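Local coordinates for cell envelope-related transcriptional attenuator domain-containing protein (Streptococcus agalactiae, PDB 3OKZ) that is of uncharacterised function but belongs to the LytR/CpsA/Psr family, whose members attach glycopolymers to peptidoglycan, a role this protein probably shares, at residues A[226-229]-A[230-234]; A[134-137]-A[138-142]. All blocks are in the same frame, centred on the assembly; numbering follows the deposited sequence.

Overall arrangement
From the N terminus the chain first reaches interaction 2, in the turn that leads from strand 130-134 into the short strand 140-141, within the family region. Residues 134-137 fold against 138-142, and the turn is closed by a side-chain to backbone bond. The chain then runs through strand 156-160, the long helix 178-200, helix 203-212 and edge strand 217-219 before interaction 1, where residues 226-229 and 230-234 meet across the short helix 228-232. The two contacts therefore follow in series, neither nested nor crossed. Their centres lie about 39 Å apart and their nearest atoms about 28 Å: one shapes a peripheral turn, the other a surface helix beside the central sheet.

Interaction 1: A[226-229]-A[230-234]; sequences KTIP and NLLAY
Thr227 and Leu231 start the short helix 228-232 with an alpha-helical backbone bond, Leu231 N to Thr227 O at 3.0 Å, and Leu232 N repeats the i to i+4 pattern one residue on, reaching Ile228 O at 2.7 Å. Both bonds are fairly straight, with angles at the hydrogen of 164° and 160°. Pro229 sits in the first turn, where its lack of an N-H costs no helical bond, because a first-turn nitrogen has no carbonyl four residues back within the helix. Asn230 turns its amide back toward the start of the helix: CG stands beside its own backbone N (chi1 -46°), and ND2 lies by Lys226 O in a weak, strongly bent hydrogen bond, with the CD atom of the Pro229 ring at 3.6 Å from ND2. Along one flank Thr227 and Leu231 run side by side and point the same way, the methyl CG2 of Thr227 meeting CD1 of Leu231. The threonine hydroxyl OG1 hydrogen-bonds to Ser224 O and Ser225 O, while the methyl packs against the leucine. Ile228 and Leu232 make the second apolar pair, again alongside each other, with CG1 of Ile228 3.9 Å from CD2 of Leu232. This is plain one-turn packing within a surface helix. Ile228 and Leu232 both touch Ile203 of helix 203-212, while Asn230 and Leu231 lean on Ile14 in the N-terminal loop. Farther along, Tyr234 bonds through OH to Lys18 O and sets its ring edge-to-face with Phe20, placing this part of the chain against strand 20-28 of the mixed central sheet.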
# COMPACT_ATOMS: atom_id res chain seq x y z
N LYS A 226 -5.98 19.84 17.39
CA LYS A 226 -7.24 20.21 16.76
C LYS A 226 -7.44 19.45 15.46
O LYS A 226 -8.17 19.88 14.58
CB LYS A 226 -7.29 21.71 16.45
CG LYS A 226 -7.95 22.58 17.51
CD LYS A 226 -7.08 22.76 18.73
CE LYS A 226 -7.62 23.90 19.58
NZ LYS A 226 -7.72 25.16 18.77
N THR A 227 -6.77 18.31 15.35
CA THR A 227 -6.85 17.49 14.15
C THR A 227 -7.71 16.25 14.39
O THR A 227 -8.15 15.59 13.45
CB THR A 227 -5.44 17.04 13.70
OG1 THR A 227 -4.66 18.20 13.37
CG2 THR A 227 -5.50 16.13 12.49
N ILE A 228 -7.97 15.96 15.66
CA ILE A 228 -8.78 14.80 15.99
C ILE A 228 -10.27 14.97 15.66
O ILE A 228 -10.93 14.02 15.23
CB ILE A 228 -8.61 14.41 17.48
CG1 ILE A 228 -9.48 15.30 18.37
CG2 ILE A 228 -7.15 14.56 17.88
CD1 ILE A 228 -9.48 14.89 19.83
N PRO A 229 -10.82 16.19 15.84
CA PRO A 229 -12.25 16.32 15.52
C PRO A 229 -12.46 15.99 14.05
O PRO A 229 -13.41 15.29 13.67
CB PRO A 229 -12.53 17.80 15.81
CG PRO A 229 -11.48 18.18 16.80
CD PRO A 229 -10.26 17.49 16.24
N ASN A 230 -11.54 16.49 13.24
CA ASN A 230 -11.55 16.31 11.81
C ASN A 230 -11.37 14.85 11.42
O ASN A 230 -12.15 14.30 10.65
CB ASN A 230 -10.42 17.14 11.22
CG ASN A 230 -10.38 18.54 11.79
OD1 ASN A 230 -11.05 19.44 11.30
ND2 ASN A 230 -9.62 18.71 12.86
N LEU A 231 -10.33 14.22 11.97
CA LEU A 231 -10.07 12.82 11.67
C LEU A 231 -11.17 11.89 12.20
O LEU A 231 -11.64 11.01 11.48
CB LEU A 231 -8.70 12.44 12.22
CG LEU A 231 -7.59 12.94 11.28
CD1 LEU A 231 -6.28 13.07 12.04
CD2 LEU A 231 -7.46 11.98 10.10
N LEU A 232 -11.58 12.10 13.45
CA LEU A 232 -12.65 11.29 14.04
C LEU A 232 -13.85 11.28 13.11
O LEU A 232 -14.66 10.35 13.13
CB LEU A 232 -13.07 11.88 15.38
CG LEU A 232 -12.29 11.57 16.66
CD1 LEU A 232 -10.84 11.23 16.37
CD2 LEU A 232 -12.40 12.78 17.57
N ALA A 233 -13.96 12.31 12.29
CA ALA A 233 -15.06 12.40 11.36
C ALA A 233 -15.07 11.22 10.40
O ALA A 233 -16.11 10.93 9.79
CB ALA A 233 -14.98 13.70 10.57
N TYR A 234 -13.94 10.51 10.27
CA TYR A 234 -13.88 9.37 9.36
C TYR A 234 -13.85 8.01 10.05
O TYR A 234 -13.83 6.95 9.40
CB TYR A 234 -12.68 9.50 8.43
CG TYR A 234 -12.58 10.83 7.69
CD1 TYR A 234 -12.12 11.97 8.33
CD2 TYR A 234 -12.89 10.92 6.33
CE1 TYR A 234 -11.97 13.18 7.65
CE2 TYR A 234 -12.75 12.12 5.63
CZ TYR A 234 -12.28 13.25 6.30
OH TYR A 234 -12.09 14.44 5.61

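Interaction 2: A[134-137]-A[138-142]; sequences NKFD and FPISI
Asn134 ND2 donates to Phe138 O at 2.9 Å with an angle of 155° at the hydrogen, although ND2 is less surely placed in the model. The same amide offers OD1 to the backbone N of Phe136 at 3.2 Å, a weak bond that defines an Asx turn at the start of the link between strands 130-134 and 140-141. The side chain reaches both partners because CG lies anti to the backbone N (chi1 169°), so one flat amide spans the turn, its oxygen on the near arm and its nitrogen on the far one. Beside this amide, Phe136 and Phe138 meet obliquely: their centroids are 4.9 Å apart and their planes inclined at 36°, and CZ of Phe138 comes against CD2 of Phe136. A CH-pi contact adds to the pair, with CB of Phe136 over the face of the Phe138 ring, 3.8 Å from its centroid. Around the turn, Met171 touches both Phe136 and Ile140, and Lys135 reaches out to a salt bridge with Glu177. Backbone bonds tie Asn134 to Gly156 of strand 156-160, and Ile140 to Val153, where strand 140-141 pairs antiparallel with 152-153. The side chain of Ile140 runs counter to that of Asn134 and lies nearly perpendicular to that of Phe136, its CG1 3.9 Å from CD1 of Phe136.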
# COMPACT_ATOMS: atom_id res chain seq x y z
N ASN A 134 -3.58 -19.56 9.88
CA ASN A 134 -2.63 -20.07 8.90
C ASN A 134 -3.24 -21.26 8.18
O ASN A 134 -3.18 -22.38 8.66
CB ASN A 134 -1.33 -20.49 9.59
CG ASN A 134 -0.41 -21.26 8.66
OD1 ASN A 134 -0.28 -20.94 7.48
ND2 ASN A 134 0.25 -22.28 9.20
N LYS A 135 -3.82 -21.00 7.02
CA LYS A 135 -4.49 -22.05 6.26
C LYS A 135 -3.57 -23.17 5.81
O LYS A 135 -4.04 -24.22 5.38
CB LYS A 135 -5.20 -21.44 5.04
CG LYS A 135 -4.26 -20.67 4.13
CD LYS A 135 -4.92 -20.17 2.86
CE LYS A 135 -3.89 -19.48 1.97
NZ LYS A 135 -4.45 -19.03 0.67
N PHE A 136 -2.26 -22.97 5.94
CA PHE A 136 -1.30 -23.99 5.53
C PHE A 136 -1.06 -25.11 6.54
O PHE A 136 -1.61 -25.12 7.64
CB PHE A 136 0.05 -23.35 5.18
CG PHE A 136 -0.05 -22.25 4.17
CD1 PHE A 136 -0.00 -20.92 4.57
CD2 PHE A 136 -0.22 -22.55 2.82
CE1 PHE A 136 -0.12 -19.90 3.63
CE2 PHE A 136 -0.34 -21.53 1.88
CZ PHE A 136 -0.29 -20.21 2.28
N ASP A 137 -0.23 -26.06 6.14
CA ASP A 137 0.11 -27.20 6.98
C ASP A 137 1.43 -26.93 7.67
O ASP A 137 1.69 -27.44 8.75
CB ASP A 137 0.23 -28.44 6.12
CG ASP A 137 -1.08 -29.17 5.97
OD1 ASP A 137 -2.11 -28.50 5.75
OD2 ASP A 137 -1.07 -30.41 6.08
N PHE A 138 2.28 -26.13 7.03
CA PHE A 138 3.58 -25.79 7.57
C PHE A 138 3.52 -24.44 8.28
O PHE A 138 2.49 -23.78 8.27
CB PHE A 138 4.60 -25.73 6.44
CG PHE A 138 4.10 -25.01 5.23
CD1 PHE A 138 3.17 -25.63 4.38
CD2 PHE A 138 4.49 -23.71 4.96
CE1 PHE A 138 2.64 -24.95 3.29
CE2 PHE A 138 3.97 -23.02 3.87
CZ PHE A 138 3.05 -23.64 3.03
N PRO A 139 4.63 -24.02 8.92
CA PRO A 139 4.63 -22.73 9.61
C PRO A 139 4.92 -21.61 8.62
O PRO A 139 5.83 -21.72 7.80
CB PRO A 139 5.76 -22.88 10.63
CG PRO A 139 5.96 -24.35 10.76
CD PRO A 139 5.78 -24.83 9.34
N ILE A 140 4.14 -20.54 8.69
CA ILE A 140 4.37 -19.41 7.80
C ILE A 140 5.67 -18.82 8.29
O ILE A 140 5.80 -18.49 9.47
CB ILE A 140 3.25 -18.36 7.91
CG1 ILE A 140 1.95 -18.93 7.35
CG2 ILE A 140 3.63 -17.11 7.17
CD1 ILE A 140 0.82 -17.93 7.28
N SER A 141 6.66 -18.70 7.41
CA SER A 141 7.94 -18.16 7.83
C SER A 141 8.81 -17.70 6.66
O SER A 141 8.58 -18.05 5.51
CB SER A 141 8.71 -19.20 8.64
OG SER A 141 9.78 -19.75 7.89
N ILE A 142 9.83 -16.91 6.99
CA ILE A 142 10.74 -16.38 6.00
C ILE A 142 12.19 -16.49 6.49
O ILE A 142 13.08 -15.77 6.03
CB ILE A 142 10.41 -14.91 5.70
CG1 ILE A 142 10.77 -14.04 6.90
CG2 ILE A 142 8.91 -14.79 5.37
CD1 ILE A 142 10.24 -12.62 6.82